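Local coordinates for protein (CD58) (Homo sapiens, PDB 1CCZ) that binds the T-lymphocyte adhesion receptor CD2 through its immunoglobulin-like extracellular region, and so probably serves in adhesion between cells, at residues 118-123 against 152-157; 93-98 against 156-161. All blocks are in the same frame, centred on the assembly; numbering follows the deposited sequence.

Interaction 1 of 2, residues 118-123 against 152-157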
ATOM      1  N   THR A 118       0.906   4.738   6.076  1.00 23.49           N
ATOM      2  CA  THR A 118      -0.545   4.635   6.031  1.00 25.74           C
ATOM      3  C   THR A 118      -0.936   3.229   6.536  1.00 24.86           C
ATOM      4  O   THR A 118      -0.303   2.244   6.157  1.00 23.72           O
ATOM      5  CB  THR A 118      -1.081   4.796   4.575  1.00 25.27           C
ATOM      6  OG1 THR A 118      -0.539   5.970   3.974  1.00 30.25           O
ATOM      7  CG2 THR A 118      -2.570   4.936   4.584  1.00 31.85           C
ATOM      8  N   ASP A 119      -1.971   3.137   7.369  1.00 26.74           N
ATOM      9  CA  ASP A 119      -2.442   1.841   7.897  1.00 31.34           C
ATOM     10  C   ASP A 119      -1.280   0.980   8.359  1.00 28.77           C
ATOM     11  O   ASP A 119      -1.072  -0.151   7.913  1.00 29.36           O
ATOM     12  CB  ASP A 119      -3.245   1.064   6.846  1.00 34.09           C
ATOM     13  CG  ASP A 119      -4.381   0.256   7.464  0.50 33.50           C
ATOM     14  OD1 ASP A 119      -4.767   0.525   8.628  0.50 31.16           O
ATOM     15  OD2 ASP A 119      -4.888  -0.650   6.776  0.50 34.98           O
ATOM     16  N   VAL A 120      -0.531   1.545   9.281  1.00 29.05           N
ATOM     17  CA  VAL A 120       0.636   0.909   9.819  1.00 27.77           C
ATOM     18  C   VAL A 120       0.310  -0.012  10.993  1.00 28.61           C
ATOM     19  O   VAL A 120      -0.617   0.221  11.765  1.00 27.47           O
ATOM     20  CB  VAL A 120       1.632   2.005  10.286  1.00 27.27           C
ATOM     21  CG1 VAL A 120       2.859   1.391  10.949  1.00 28.44           C
ATOM     22  CG2 VAL A 120       2.032   2.851   9.102  1.00 23.08           C
ATOM     23  N   GLU A 121       1.102  -1.065  11.103  1.00 29.25           N
ATOM     24  CA  GLU A 121       1.010  -2.003  12.195  1.00 29.75           C
ATOM     25  C   GLU A 121       2.439  -2.052  12.763  1.00 26.94           C
ATOM     26  O   GLU A 121       3.408  -2.124  12.005  1.00 25.84           O
ATOM     27  CB  GLU A 121       0.628  -3.377  11.665  1.00 31.58           C
ATOM     28  CG  GLU A 121       0.331  -4.385  12.727  1.00 44.36           C
ATOM     29  CD  GLU A 121      -0.335  -5.631  12.161  1.00 53.33           C
ATOM     30  OE1 GLU A 121      -1.543  -5.560  11.791  1.00 57.69           O
ATOM     31  OE2 GLU A 121       0.357  -6.675  12.085  1.00 54.91           O
ATOM     32  N   LEU A 122       2.571  -1.985  14.080  1.00 23.32           N
ATOM     33  CA  LEU A 122       3.874  -2.088  14.727  1.00 21.08           C
ATOM     34  C   LEU A 122       3.922  -3.508  15.299  1.00 23.07           C
ATOM     35  O   LEU A 122       2.931  -3.988  15.877  1.00 21.76           O
ATOM     36  CB  LEU A 122       3.995  -1.067  15.860  1.00 19.38           C
ATOM     37  CG  LEU A 122       4.176   0.391  15.420  1.00 19.84           C
ATOM     38  CD1 LEU A 122       4.251   1.281  16.656  1.00 21.32           C
ATOM     39  CD2 LEU A 122       5.442   0.533  14.559  1.00 20.95           C
ATOM     40  N   LYS A 123       5.050  -4.189  15.124  1.00 21.13           N
ATOM     41  CA  LYS A 123       5.210  -5.546  15.633  1.00 21.65           C
ATOM     42  C   LYS A 123       6.446  -5.574  16.524  1.00 22.63           C
ATOM     43  O   LYS A 123       7.500  -5.074  16.133  1.00 23.06           O
ATOM     44  CB  LYS A 123       5.378  -6.501  14.469  1.00 20.95           C
ATOM     45  CG  LYS A 123       4.204  -6.474  13.533  1.00 24.11           C
ATOM     46  CD  LYS A 123       4.493  -7.334  12.343  1.00 31.09           C
ATOM     47  CE  LYS A 123       3.504  -8.473  12.255  1.00 42.80           C
ATOM     48  NZ  LYS A 123       2.438  -8.232  11.215  1.00 47.31           N
ATOM     49  N   CYS A 152      11.521  -3.833  16.813  1.00 23.60           N
ATOM     50  CA  CYS A 152      10.215  -3.294  16.493  1.00 22.01           C
ATOM     51  C   CYS A 152      10.162  -3.113  15.003  1.00 22.16           C
ATOM     52  O   CYS A 152      11.072  -2.544  14.395  1.00 23.99           O
ATOM     53  CB  CYS A 152       9.984  -1.965  17.170  1.00 22.90           C
ATOM     54  SG  CYS A 152       8.300  -1.389  16.834  1.00 24.75           S
ATOM     55  N   LYS A 153       9.106  -3.627  14.404  1.00 23.14           N
ATOM     56  CA  LYS A 153       8.944  -3.523  12.975  1.00 22.25           C
ATOM     57  C   LYS A 153       7.688  -2.722  12.644  1.00 23.04           C
ATOM     58  O   LYS A 153       6.636  -2.922  13.244  1.00 24.82           O
ATOM     59  CB  LYS A 153       8.844  -4.918  12.392  1.00 23.62           C
ATOM     60  CG  LYS A 153       8.659  -4.943  10.916  1.00 33.95           C
ATOM     61  CD  LYS A 153       8.309  -6.344  10.456  1.00 42.90           C
ATOM     62  CE  LYS A 153       9.374  -7.341  10.892  1.00 50.02           C
ATOM     63  NZ  LYS A 153       9.278  -8.602  10.088  1.00 55.61           N
ATOM     64  N   ALA A 154       7.811  -1.772  11.727  1.00 23.44           N
ATOM     65  CA  ALA A 154       6.647  -1.004  11.282  1.00 24.39           C
ATOM     66  C   ALA A 154       6.361  -1.566   9.892  1.00 24.58           C
ATOM     67  O   ALA A 154       7.251  -1.632   9.036  1.00 25.51           O
ATOM     68  CB  ALA A 154       6.964   0.473  11.191  1.00 25.24           C
ATOM     69  N   VAL A 155       5.129  -2.002   9.665  1.00 25.87           N
ATOM     70  CA  VAL A 155       4.800  -2.570   8.370  1.00 27.83           C
ATOM     71  C   VAL A 155       3.394  -2.200   7.861  1.00 26.09           C
ATOM     72  O   VAL A 155       2.457  -1.975   8.629  1.00 26.17           O
ATOM     73  CB  VAL A 155       4.968  -4.132   8.428  1.00 28.75           C
ATOM     74  CG1 VAL A 155       4.300  -4.669   9.652  1.00 28.21           C
ATOM     75  CG2 VAL A 155       4.394  -4.791   7.184  1.00 28.95           C
ATOM     76  N   ASN A 156       3.287  -2.059   6.551  1.00 27.17           N
ATOM     77  CA  ASN A 156       2.001  -1.808   5.908  1.00 27.66           C
ATOM     78  C   ASN A 156       2.082  -2.535   4.576  1.00 29.58           C
ATOM     79  O   ASN A 156       3.111  -3.150   4.249  1.00 28.97           O
ATOM     80  CB  ASN A 156       1.673  -0.304   5.757  1.00 25.59           C
ATOM     81  CG  ASN A 156       2.571   0.430   4.772  1.00 22.31           C
ATOM     82  OD1 ASN A 156       3.293  -0.172   3.981  1.00 27.08           O
ATOM     83  ND2 ASN A 156       2.518   1.751   4.821  1.00 24.13           N
ATOM     84  N   ARG A 157       0.998  -2.498   3.819  1.00 32.98           N
ATOM     85  CA  ARG A 157       0.949  -3.200   2.545  1.00 34.58           C
ATOM     86  C   ARG A 157       2.069  -2.902   1.571  1.00 32.77           C
ATOM     87  O   ARG A 157       2.398  -3.742   0.753  1.00 32.22           O
ATOM     88  CB  ARG A 157      -0.383  -2.918   1.855  1.00 41.49           C
ATOM     89  CG  ARG A 157      -1.581  -3.404   2.633  1.00 48.28           C
ATOM     90  CD  ARG A 157      -1.750  -4.880   2.400  1.00 53.63           C
ATOM     91  NE  ARG A 157      -3.037  -5.355   2.891  1.00 60.32           N
ATOM     92  CZ  ARG A 157      -3.599  -6.486   2.486  1.00 62.19           C
ATOM     93  NH1 ARG A 157      -2.973  -7.240   1.583  1.00 61.26           N
ATOM     94  NH2 ARG A 157      -4.772  -6.867   2.989  1.00 63.74           N
TER
HETATM   95  O   HOH W   1      -1.384  -1.337   5.438  1.00 40.57           O
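The methyl CD2 of Leu122 lies against Ala154, whose small CB leaves room for it at 3.7 Å, and the same methyl reaches the sulphur of Cys152 at 4.1 Å. CG of the leucine stands anti to the carbonyl carbon (chi1 -73°), and its CD2 end comes nearer the opposite strand; CG1 of Val120 touches Ala154 CB more loosely, at 4.2 Å. This buried face belongs to the core of the C2-set immunoglobulin domain, where Cys152 is tied to Cys112 by a disulfide and Val114 adds to the packing. Strands 121-123 and 152-156 run antiparallel, joined by paired backbone bonds at Glu121 with Val155 and at Lys123 with Lys153. On the reverse, partly exposed face, Lys123 crosses Val155, its CD 3.8 Å from the CG1 methyl; the chain bends at chi3 and chi4, and NZ forms a salt bridge with Glu121 OE2 at 2.7 Å. At the end of strand 150-156, Asn156 packs against the loop before strand 121-126: its ND2 donates to a lone pair of Thr118 O at 3.2 Å, a bent bond (141°) with the acceptor tilted from the amide plane, while OD1 is taken by Val158 N. A water links Asp119 O to Arg157 N.

Interaction 2 of 2, residues 93-98 against 156-161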
ATOM      1  N   LEU A  93      -0.830   4.053  -0.495  1.00 30.55           N
ATOM      2  CA  LEU A  93      -0.214   4.147   0.809  1.00 29.33           C
ATOM      3  C   LEU A  93       1.097   4.881   0.830  1.00 30.20           C
ATOM      4  O   LEU A  93       1.883   4.857  -0.118  1.00 32.32           O
ATOM      5  CB  LEU A  93       0.008   2.739   1.377  1.00 30.18           C
ATOM      6  CG  LEU A  93      -1.229   1.917   1.741  1.00 28.93           C
ATOM      7  CD1 LEU A  93      -1.711   1.189   0.527  1.00 29.14           C
ATOM      8  CD2 LEU A  93      -0.885   0.921   2.803  1.00 29.07           C
ATOM      9  N   GLU A  94       1.332   5.541   1.943  1.00 30.07           N
ATOM     10  CA  GLU A  94       2.583   6.219   2.146  1.00 29.60           C
ATOM     11  C   GLU A  94       3.470   5.153   2.863  1.00 27.97           C
ATOM     12  O   GLU A  94       2.982   4.357   3.676  1.00 26.89           O
ATOM     13  CB  GLU A  94       2.283   7.463   2.971  1.00 31.92           C
ATOM     14  CG  GLU A  94       3.262   7.841   4.020  1.00 42.81           C
ATOM     15  CD  GLU A  94       2.703   8.969   4.867  1.00 50.36           C
ATOM     16  OE1 GLU A  94       1.832   9.699   4.325  1.00 58.53           O
ATOM     17  OE2 GLU A  94       3.108   9.120   6.048  1.00 44.61           O
ATOM     18  N   MET A  95       4.742   5.080   2.504  1.00 26.61           N
ATOM     19  CA  MET A  95       5.642   4.109   3.113  1.00 27.08           C
ATOM     20  C   MET A  95       5.950   4.469   4.560  1.00 26.47           C
ATOM     21  O   MET A  95       5.923   5.649   4.928  1.00 25.20           O
ATOM     22  CB  MET A  95       6.937   4.048   2.320  1.00 29.77           C
ATOM     23  CG  MET A  95       6.812   3.215   1.061  1.00 38.43           C
ATOM     24  SD  MET A  95       8.316   3.277   0.098  1.00 48.18           S
ATOM     25  CE  MET A  95       8.664   5.083   0.183  1.00 41.66           C
ATOM     26  N   VAL A  96       6.237   3.455   5.386  1.00 26.99           N
ATOM     27  CA  VAL A  96       6.553   3.681   6.804  1.00 20.65           C
ATOM     28  C   VAL A  96       7.962   4.241   6.929  1.00 22.73           C
ATOM     29  O   VAL A  96       8.803   4.031   6.039  1.00 22.94           O
ATOM     30  CB  VAL A  96       6.497   2.354   7.642  1.00 20.87           C
ATOM     31  CG1 VAL A  96       5.122   1.750   7.598  1.00 19.23           C
ATOM     32  CG2 VAL A  96       7.519   1.347   7.123  1.00 19.58           C
ATOM     33  N   SER A  97       8.222   4.990   8.005  1.00 21.46           N
ATOM     34  CA  SER A  97       9.573   5.475   8.238  1.00 21.00           C
ATOM     35  C   SER A  97      10.195   4.433   9.194  1.00 22.12           C
ATOM     36  O   SER A  97       9.568   3.405   9.499  1.00 22.24           O
ATOM     37  CB  SER A  97       9.576   6.870   8.867  1.00 17.61           C
ATOM     38  OG  SER A  97       8.680   6.974   9.946  1.00 20.21           O
ATOM     39  N   LYS A  98      11.413   4.675   9.653  1.00 21.31           N
ATOM     40  CA  LYS A  98      12.049   3.731  10.550  1.00 22.41           C
ATOM     41  C   LYS A  98      11.511   3.928  11.972  1.00 22.08           C
ATOM     42  O   LYS A  98      11.454   5.058  12.467  1.00 20.82           O
ATOM     43  CB  LYS A  98      13.564   3.924  10.508  1.00 24.94           C
ATOM     44  CG  LYS A  98      14.343   2.945  11.376  1.00 30.11           C
ATOM     45  CD  LYS A  98      15.642   3.577  11.865  1.00 36.85           C
ATOM     46  CE  LYS A  98      16.675   2.516  12.238  1.00 43.46           C
ATOM     47  NZ  LYS A  98      16.470   1.198  11.537  1.00 48.83           N
ATOM     48  N   ASN A 156       3.287  -2.059   6.551  1.00 27.17           N
ATOM     49  CA  ASN A 156       2.001  -1.808   5.908  1.00 27.66           C
ATOM     50  C   ASN A 156       2.082  -2.535   4.576  1.00 29.58           C
ATOM     51  O   ASN A 156       3.111  -3.150   4.249  1.00 28.97           O
ATOM     52  CB  ASN A 156       1.673  -0.304   5.757  1.00 25.59           C
ATOM     53  CG  ASN A 156       2.571   0.430   4.772  1.00 22.31           C
ATOM     54  OD1 ASN A 156       3.293  -0.172   3.981  1.00 27.08           O
ATOM     55  ND2 ASN A 156       2.518   1.751   4.821  1.00 24.13           N
ATOM     56  N   ARG A 157       0.998  -2.498   3.819  1.00 32.98           N
ATOM     57  CA  ARG A 157       0.949  -3.200   2.545  1.00 34.58           C
ATOM     58  C   ARG A 157       2.069  -2.902   1.571  1.00 32.77           C
ATOM     59  O   ARG A 157       2.398  -3.742   0.753  1.00 32.22           O
ATOM     60  CB  ARG A 157      -0.383  -2.918   1.855  1.00 41.49           C
ATOM     61  CG  ARG A 157      -1.581  -3.404   2.633  1.00 48.28           C
ATOM     62  CD  ARG A 157      -1.750  -4.880   2.400  1.00 53.63           C
ATOM     63  NE  ARG A 157      -3.037  -5.355   2.891  1.00 60.32           N
ATOM     64  CZ  ARG A 157      -3.599  -6.486   2.486  1.00 62.19           C
ATOM     65  NH1 ARG A 157      -2.973  -7.240   1.583  1.00 61.26           N
ATOM     66  NH2 ARG A 157      -4.772  -6.867   2.989  1.00 63.74           N
ATOM     67  N   VAL A 158       2.668  -1.723   1.648  1.00 31.06           N
ATOM     68  CA  VAL A 158       3.700  -1.389   0.681  1.00 30.10           C
ATOM     69  C   VAL A 158       5.113  -1.239   1.197  1.00 33.08           C
ATOM     70  O   VAL A 158       6.010  -0.928   0.411  1.00 33.11           O
ATOM     71  CB  VAL A 158       3.349  -0.082  -0.050  1.00 28.83           C
ATOM     72  CG1 VAL A 158       1.992  -0.230  -0.733  1.00 30.11           C
ATOM     73  CG2 VAL A 158       3.314   1.077   0.935  1.00 23.24           C
ATOM     74  N   SER A 159       5.335  -1.456   2.493  1.00 32.25           N
ATOM     75  CA  SER A 159       6.685  -1.266   3.028  1.00 29.42           C
ATOM     76  C   SER A 159       6.872  -1.798   4.431  1.00 29.12           C
ATOM     77  O   SER A 159       5.924  -2.221   5.097  1.00 26.52           O
ATOM     78  CB  SER A 159       7.011   0.229   3.065  1.00 27.22           C
ATOM     79  OG  SER A 159       6.160   0.875   4.007  1.00 24.69           O
ATOM     80  N   GLN A 160       8.121  -1.766   4.874  1.00 30.72           N
ATOM     81  CA  GLN A 160       8.442  -2.161   6.234  1.00 32.13           C
ATOM     82  C   GLN A 160       9.859  -1.768   6.605  1.00 29.33           C
ATOM     83  O   GLN A 160      10.768  -1.789   5.774  1.00 27.90           O
ATOM     84  CB  GLN A 160       8.206  -3.650   6.433  1.00 36.97           C
ATOM     85  CG  GLN A 160       9.251  -4.543   5.880  1.00 46.90           C
ATOM     86  CD  GLN A 160       9.137  -5.913   6.499  1.00 55.14           C
ATOM     87  OE1 GLN A 160       9.676  -6.169   7.580  1.00 61.31           O
ATOM     88  NE2 GLN A 160       8.413  -6.801   5.832  1.00 58.33           N
ATOM     89  N   GLU A 161      10.017  -1.364   7.858  1.00 26.83           N
ATOM     90  CA  GLU A 161      11.302  -0.947   8.402  1.00 27.36           C
ATOM     91  C   GLU A 161      11.324  -1.360   9.854  1.00 26.74           C
ATOM     92  O   GLU A 161      10.291  -1.373  10.517  1.00 26.41           O
ATOM     93  CB  GLU A 161      11.455   0.570   8.360  1.00 29.49           C
ATOM     94  CG  GLU A 161      11.239   1.171   7.006  1.00 34.34           C
ATOM     95  CD  GLU A 161      12.425   0.962   6.123  1.00 41.00           C
ATOM     96  OE1 GLU A 161      13.532   0.770   6.675  1.00 42.62           O
ATOM     97  OE2 GLU A 161      12.250   0.985   4.884  1.00 46.77           O
TER
HETATM   98  O   HOH W   2       9.782   2.333   4.036  1.00 34.39           O
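Ser159 presents its OG to the backbone of Val96, whose N-H points almost straight at it (2.9 Å, 169° at the hydrogen). The serine belongs to a type I beta turn, Asn156 to Ser159, that joins two antiparallel strands of the C2-set immunoglobulin domain and meets the linker between the two domains of the chain. Within the turn Asn156 OD1 accepts from Val158 N, an Asx turn, and from Ser159 OG; the two donors stand above opposite faces of the amide plane, fixing its rotation. That leaves ND2 directed at the linker, where Glu94 O lies close to the plane of the amide at 2.9 Å; the bond is bent, and Thr118 O is a second acceptor for ND2. Leu93 and Val96 each slide past Asn156 in the opposite sense, with Leu93 CD2 and Val96 CG1 both 4.0 Å from its CG. Leu93 crosses Val158 obliquely, CB to CG2 at 3.7 Å, and Met95 CG rests on Ser159 CB. Val8 and Tyr6 of strand 2-8 also touch this cluster, so the turn packs against the N-terminal domain as well. Farther along, the side chain of Val96 crosses that of Glu161, which bends at chi2, with CG2 touching Glu161 CG at 3.7 Å, and a single water donates to both Val96 O, at 2.8 Å, and Glu161 OE2, at 2.9 Å.

Interactions 1 and 2 have centres about 7 Å apart and share Asn156 and Arg157, where strand 150-156 gives way to the turn before strand 159-165. The Asn156 amide ties them together: ND2 serves both the 118-123 and the 93-98 backbones, while OD1 is occupied within the turn. Thr118 OG1 lies 2.8 Å from Glu94 N, a probable hydrogen bond between the two non-shared segments, and Ala154 N probably bonds Glu161 O, also at 2.8 Å, within the sheet. Val96 touches both Val120 and Ala154, joining the linker to the core of interaction 1. A bound NAG lies about 10 Å from the side chain of Val158, and one about 13 Å from that of Asn156, so neither contact touches a sugar.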